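Local coordinates for protein putative oxygenase (Streptomyces viridochromogenes Tue57, PDB 4XAA) that probably acts as an iron- and 2-oxoglutarate-dependent oxygenase in orthosomycin antibiotic biosynthesis, binding nickel at its metal site in this crystal, at residues 122-127 with 152-157; 188-191 with 195-198. All blocks are in the same frame, centred on the assembly; numbering follows the deposited sequence.

Interaction 1: 122-127 with 152-157; sequences VPWHRD and CLEAVP. With NI (nickel (II) ion), chain B.
Trp-124 reaches across to Glu-154, Ala-155 and Val-156, and its indole makes all the contacts between 122-127 and 152-157. CB and the five-membered part of the ring make no close contact with 152-157. CG lies anti to the carbonyl carbon (chi1 -66°), and the ring's turn about the CB-CG bond then brings the six-membered edge to strand 153-155. There CZ2 lies 4.1 Å from Glu-154 OE1, and CH2 meets Glu-154 CB at 3.6 Å. CZ3, further round the rim, sits 3.6 Å from the backbone O of Glu-154, has Ala-155 CA in the ring plane at its edge, and touches CG2 of Val-156 at 4.2 Å. The Glu-154 side chain crosses the indole at about a right angle, its carboxylate plane turned 79° from the ring.

No hydrogen bond joins the two segments, because strand 196-198 runs between them in the smaller sheet of a double-stranded beta-helix, the cupin-type fold of PhyH-family oxygenases; the indole bridges across that middle strand.

Next along the chain come two metal ligands, His-125 and Asp-127, which with His-196 form the family's HXD...H facial triad. His-125 NE2 binds nickel at 2.2 Å. The other ring nitrogen, ND1, donates an almost straight bond (177°) to Pro-123 O, 2.9 Å away and in the ring plane, which fixes the ring's rotation. Asp-127 OD1 coordinates nickel at 2.3 Å. Asp-127 OD2 accepts a hydrogen bond from water 1.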
loop_
_atom_site.group_PDB
_atom_site.type_symbol
_atom_site.label_atom_id
_atom_site.label_comp_id
_atom_site.label_asym_id
_atom_site.label_seq_id
_atom_site.Cartn_x
_atom_site.Cartn_y
_atom_site.Cartn_z
ATOM N N VAL A 122 -9.796 5.608 -3.743
ATOM C CA VAL A 122 -9.973 4.166 -3.706
ATOM C C VAL A 122 -11.078 3.858 -2.710
ATOM O O VAL A 122 -10.887 4.060 -1.524
ATOM C CB VAL A 122 -8.689 3.433 -3.288
ATOM C CG1 VAL A 122 -8.907 1.922 -3.291
ATOM C CG2 VAL A 122 -7.537 3.818 -4.209
ATOM N N PRO A 123 -12.231 3.356 -3.187
ATOM C CA PRO A 123 -13.383 3.041 -2.324
ATOM C C PRO A 123 -12.991 2.213 -1.110
ATOM O O PRO A 123 -12.057 1.413 -1.189
ATOM C CB PRO A 123 -14.309 2.222 -3.236
ATOM C CG PRO A 123 -13.841 2.474 -4.634
ATOM C CD PRO A 123 -12.402 2.856 -4.567
ATOM N N TRP A 124 -13.681 2.416 0.004
ATOM C CA TRP A 124 -13.423 1.630 1.200
ATOM C C TRP A 124 -13.596 0.151 0.911
ATOM O O TRP A 124 -14.448 -0.234 0.126
ATOM C CB TRP A 124 -14.346 2.061 2.329
ATOM C CG TRP A 124 -14.058 3.444 2.765
ATOM C CD1 TRP A 124 -14.628 4.595 2.296
ATOM C CD2 TRP A 124 -13.101 3.842 3.749
ATOM N NE1 TRP A 124 -14.091 5.682 2.941
ATOM C CE2 TRP A 124 -13.148 5.247 3.835
ATOM C CE3 TRP A 124 -12.220 3.147 4.575
ATOM C CZ2 TRP A 124 -12.347 5.964 4.714
ATOM C CZ3 TRP A 124 -11.420 3.860 5.443
ATOM C CH2 TRP A 124 -11.486 5.252 5.504
ATOM N N HIS A 125 -12.776 -0.670 1.548
ATOM C CA HIS A 125 -12.820 -2.109 1.342
ATOM C C HIS A 125 -11.988 -2.822 2.388
ATOM O O HIS A 125 -11.275 -2.188 3.170
ATOM C CB HIS A 125 -12.314 -2.476 -0.053
ATOM C CG HIS A 125 -10.864 -2.176 -0.272
ATOM N ND1 HIS A 125 -10.415 -0.947 -0.706
ATOM C CD2 HIS A 125 -9.762 -2.951 -0.137
ATOM C CE1 HIS A 125 -9.101 -0.981 -0.832
ATOM N NE2 HIS A 125 -8.683 -2.186 -0.496
ATOM N N ARG A 126 -12.115 -4.142 2.403
ATOM C CA ARG A 126 -11.235 -5.022 3.138
ATOM C C ARG A 126 -10.508 -5.776 2.062
ATOM O O ARG A 126 -11.136 -6.193 1.090
ATOM C CB ARG A 126 -12.004 -5.965 4.073
ATOM C CG ARG A 126 -12.999 -5.230 4.977
ATOM C CD ARG A 126 -13.811 -6.168 5.844
ATOM N NE ARG A 126 -13.124 -6.446 7.093
ATOM C CZ ARG A 126 -13.573 -7.283 8.018
ATOM N NH1 ARG A 126 -14.711 -7.936 7.815
ATOM N NH2 ARG A 126 -12.881 -7.470 9.144
ATOM N N ASP A 127 -9.193 -5.924 2.200
ATOM C CA ASP A 127 -8.407 -6.643 1.208
ATOM C C ASP A 127 -8.787 -8.130 1.149
ATOM O O ASP A 127 -9.067 -8.655 0.080
ATOM C CB ASP A 127 -6.916 -6.475 1.498
ATOM C CG ASP A 127 -6.417 -5.092 1.162
ATOM O OD1 ASP A 127 -7.031 -4.432 0.301
ATOM O OD2 ASP A 127 -5.413 -4.656 1.753
ATOM N N CYS A 152 -3.419 9.969 0.835
ATOM C CA CYS A 152 -2.840 8.936 1.699
ATOM C C CYS A 152 -3.869 7.898 2.145
ATOM O O CYS A 152 -5.073 8.064 1.958
ATOM C CB CYS A 152 -2.191 9.560 2.938
ATOM S SG CYS A 152 -3.371 10.165 4.184
ATOM N N LEU A 153 -3.369 6.823 2.737
ATOM C CA LEU A 153 -4.197 5.756 3.264
ATOM C C LEU A 153 -5.084 6.260 4.394
ATOM O O LEU A 153 -4.646 7.027 5.257
ATOM C CB LEU A 153 -3.304 4.612 3.764
ATOM C CG LEU A 153 -3.921 3.293 4.227
ATOM C CD1 LEU A 153 -4.391 2.493 3.038
ATOM C CD2 LEU A 153 -2.910 2.500 5.033
ATOM N N GLU A 154 -6.334 5.832 4.401
ATOM C CA GLU A 154 -7.192 6.094 5.535
ATOM C C GLU A 154 -7.703 4.771 6.048
ATOM O O GLU A 154 -7.805 3.816 5.302
ATOM C CB GLU A 154 -8.324 7.029 5.144
ATOM C CG GLU A 154 -7.809 8.324 4.535
ATOM C CD GLU A 154 -8.900 9.343 4.278
ATOM O OE1 GLU A 154 -9.965 9.259 4.930
ATOM O OE2 GLU A 154 -8.693 10.224 3.415
ATOM N N ALA A 155 -8.011 4.689 7.325
ATOM C CA ALA A 155 -8.425 3.402 7.857
ATOM C C ALA A 155 -9.388 3.574 9.013
ATOM O O ALA A 155 -9.472 4.649 9.609
ATOM C CB ALA A 155 -7.193 2.585 8.298
ATOM N N VAL A 156 -10.107 2.507 9.338
ATOM C CA VAL A 156 -10.911 2.484 10.544
ATOM C C VAL A 156 -10.229 1.571 11.543
ATOM O O VAL A 156 -10.186 0.361 11.332
ATOM C CB VAL A 156 -12.358 1.988 10.288
ATOM C CG1 VAL A 156 -13.185 2.116 11.563
ATOM C CG2 VAL A 156 -12.998 2.739 9.123
ATOM N N PRO A 157 -9.689 2.146 12.635
ATOM C CA PRO A 157 -8.928 1.407 13.653
ATOM C C PRO A 157 -9.733 0.279 14.255
ATOM O O PRO A 157 -10.880 0.494 14.611
ATOM C CB PRO A 157 -8.633 2.467 14.721
ATOM C CG PRO A 157 -8.766 3.765 14.023
ATOM C CD PRO A 157 -9.831 3.565 12.986
HETATM NI NI NI B . -6.463 -2.250 -0.119
HETATM O O HOH W 1 -4.318 -2.598 0.342
HETATM O O HOH W 2 -5.704 -0.153 -1.375
HETATM O O HOH W 3 -5.653 -2.269 -2.334
#

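Interaction 2: 188-191 with 195-198; sequences VVHD and VHGS. With NI (nickel (II) ion), chain B.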
loop_
_atom_site.group_PDB
_atom_site.type_symbol
_atom_site.label_atom_id
_atom_site.label_comp_id
_atom_site.label_asym_id
_atom_site.label_seq_id
_atom_site.Cartn_x
_atom_site.Cartn_y
_atom_site.Cartn_z
ATOM N N VAL A 188 4.349 1.318 5.730
ATOM C CA VAL A 188 3.126 1.113 6.479
ATOM C C VAL A 188 2.779 -0.346 6.372
ATOM O O VAL A 188 2.888 -0.929 5.299
ATOM C CB VAL A 188 1.988 1.961 5.937
ATOM C CG1 VAL A 188 0.709 1.736 6.748
ATOM C CG2 VAL A 188 2.401 3.412 5.949
ATOM N N VAL A 189 2.382 -0.952 7.479
ATOM C CA VAL A 189 1.936 -2.324 7.418
ATOM C C VAL A 189 0.495 -2.392 7.922
ATOM O O VAL A 189 0.169 -1.858 8.974
ATOM C CB VAL A 189 2.894 -3.235 8.208
ATOM C CG1 VAL A 189 3.600 -2.441 9.257
ATOM C CG2 VAL A 189 2.188 -4.437 8.795
ATOM N N HIS A 190 -0.385 -2.991 7.132
ATOM C CA HIS A 190 -1.763 -3.085 7.568
ATOM C C HIS A 190 -2.326 -4.459 7.310
ATOM O O HIS A 190 -1.956 -5.156 6.352
ATOM C CB HIS A 190 -2.631 -1.995 6.923
ATOM C CG HIS A 190 -2.839 -2.147 5.450
ATOM N ND1 HIS A 190 -1.984 -1.602 4.518
ATOM C CD2 HIS A 190 -3.838 -2.735 4.745
ATOM C CE1 HIS A 190 -2.429 -1.872 3.301
ATOM N NE2 HIS A 190 -3.554 -2.558 3.412
ATOM N N ASP A 191 -3.199 -4.861 8.219
ATOM C CA ASP A 191 -3.827 -6.167 8.156
ATOM C C ASP A 191 -4.758 -6.205 6.932
ATOM O O ASP A 191 -5.393 -5.207 6.613
ATOM C CB ASP A 191 -4.571 -6.430 9.467
ATOM C CG ASP A 191 -4.977 -7.869 9.630
ATOM O OD1 ASP A 191 -5.645 -8.388 8.707
ATOM O OD2 ASP A 191 -4.628 -8.477 10.674
ATOM N N VAL A 195 -10.560 -2.326 7.282
ATOM C CA VAL A 195 -11.393 -1.442 6.467
ATOM C C VAL A 195 -10.598 -0.175 6.181
ATOM O O VAL A 195 -10.163 0.509 7.098
ATOM C CB VAL A 195 -12.706 -1.106 7.153
ATOM C CG1 VAL A 195 -13.499 -0.129 6.309
ATOM C CG2 VAL A 195 -13.479 -2.363 7.404
ATOM N N HIS A 196 -10.376 0.101 4.903
ATOM C CA HIS A 196 -9.445 1.145 4.505
ATOM C C HIS A 196 -9.739 1.604 3.089
ATOM O O HIS A 196 -10.379 0.895 2.314
ATOM C CB HIS A 196 -7.997 0.655 4.616
ATOM C CG HIS A 196 -7.653 -0.442 3.655
ATOM N ND1 HIS A 196 -8.000 -1.760 3.870
ATOM C CD2 HIS A 196 -6.995 -0.416 2.471
ATOM C CE1 HIS A 196 -7.578 -2.496 2.859
ATOM N NE2 HIS A 196 -6.963 -1.704 1.997
ATOM N N GLY A 197 -9.275 2.809 2.776
ATOM C CA GLY A 197 -9.403 3.395 1.454
ATOM C C GLY A 197 -8.397 4.521 1.341
ATOM O O GLY A 197 -7.445 4.586 2.120
ATOM N N SER A 198 -8.588 5.404 0.371
ATOM C CA SER A 198 -7.765 6.606 0.267
ATOM C C SER A 198 -8.534 7.637 -0.546
ATOM O O SER A 198 -9.264 7.281 -1.462
ATOM C CB SER A 198 -6.401 6.300 -0.373
ATOM O OG SER A 198 -6.542 5.753 -1.684
HETATM NI NI NI B . -6.463 -2.250 -0.119
HETATM O O HOH W 1 -4.318 -2.598 0.342
HETATM O O HOH W 2 -5.704 -0.153 -1.375
HETATM O O HOH W 3 -5.653 -2.269 -2.334
#
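The metal centre of the double-stranded beta-helix is where His-190, on strand 186-191, meets His-196, the distal histidine of the facial triad. The closest atoms are the two NE2 nitrogens, His-190 NE2 standing 3.8 Å from His-196 NE2, over one face of the His-196 imidazole and offset toward its rim. The rings form an edge-to-face pair with planes 55° apart and centroids separated by 4.8 Å, so the geometry is tilted from a strict T. CD2 of His-190 follows the same edge and comes to 4.2 Å from CE1 of His-196.

Both histidines place CG between their own backbone N and carbonyl carbon (chi1 68° for His-190, 66° for His-196), a rotamer that turns each imidazole into the space between the strands. Those strands belong to different sheets: 186-191 to the larger and 196-198 to the smaller, the two faces of the flattened beta-helix barrel, with a short turn joining them. The pair therefore spans the barrel interior, and no hydrogen bond runs directly between the segments.

His-196 NE2 binds nickel at 2.2 Å, and its ND1 is hydrogen-bonded to Leu-194 O, so both ring nitrogens are engaged and the ring's rotation is set. His-190 is not a ligand but lies in the second shell: its NE2 is 3.2 Å from water 1, which is in the imidazole plane and lies 2.2 Å from nickel. The same His-190 NE2 is also hydrogen-bonded to Asp-127 OD2.

In the fold
Both interactions converge on the same nickel ion and share its three waters, but they lie at different depths. Interaction 1 stays within the smaller sheet and is only partly buried, an indole packed on a glutamate side chain, backbone atoms and a valine methyl. Interaction 2 is buried and joins the smaller sheet to the larger one through two imidazoles. Strand 196-198 ties them together: its neighbours in the sheet are 122-125 and 153-155, with probable backbone hydrogen bonds from Val-122 N to Ser-198 O and from Glu-154 N to Gly-197 O. Interaction 1 supplies two of the protein ligands, interaction 2 the third.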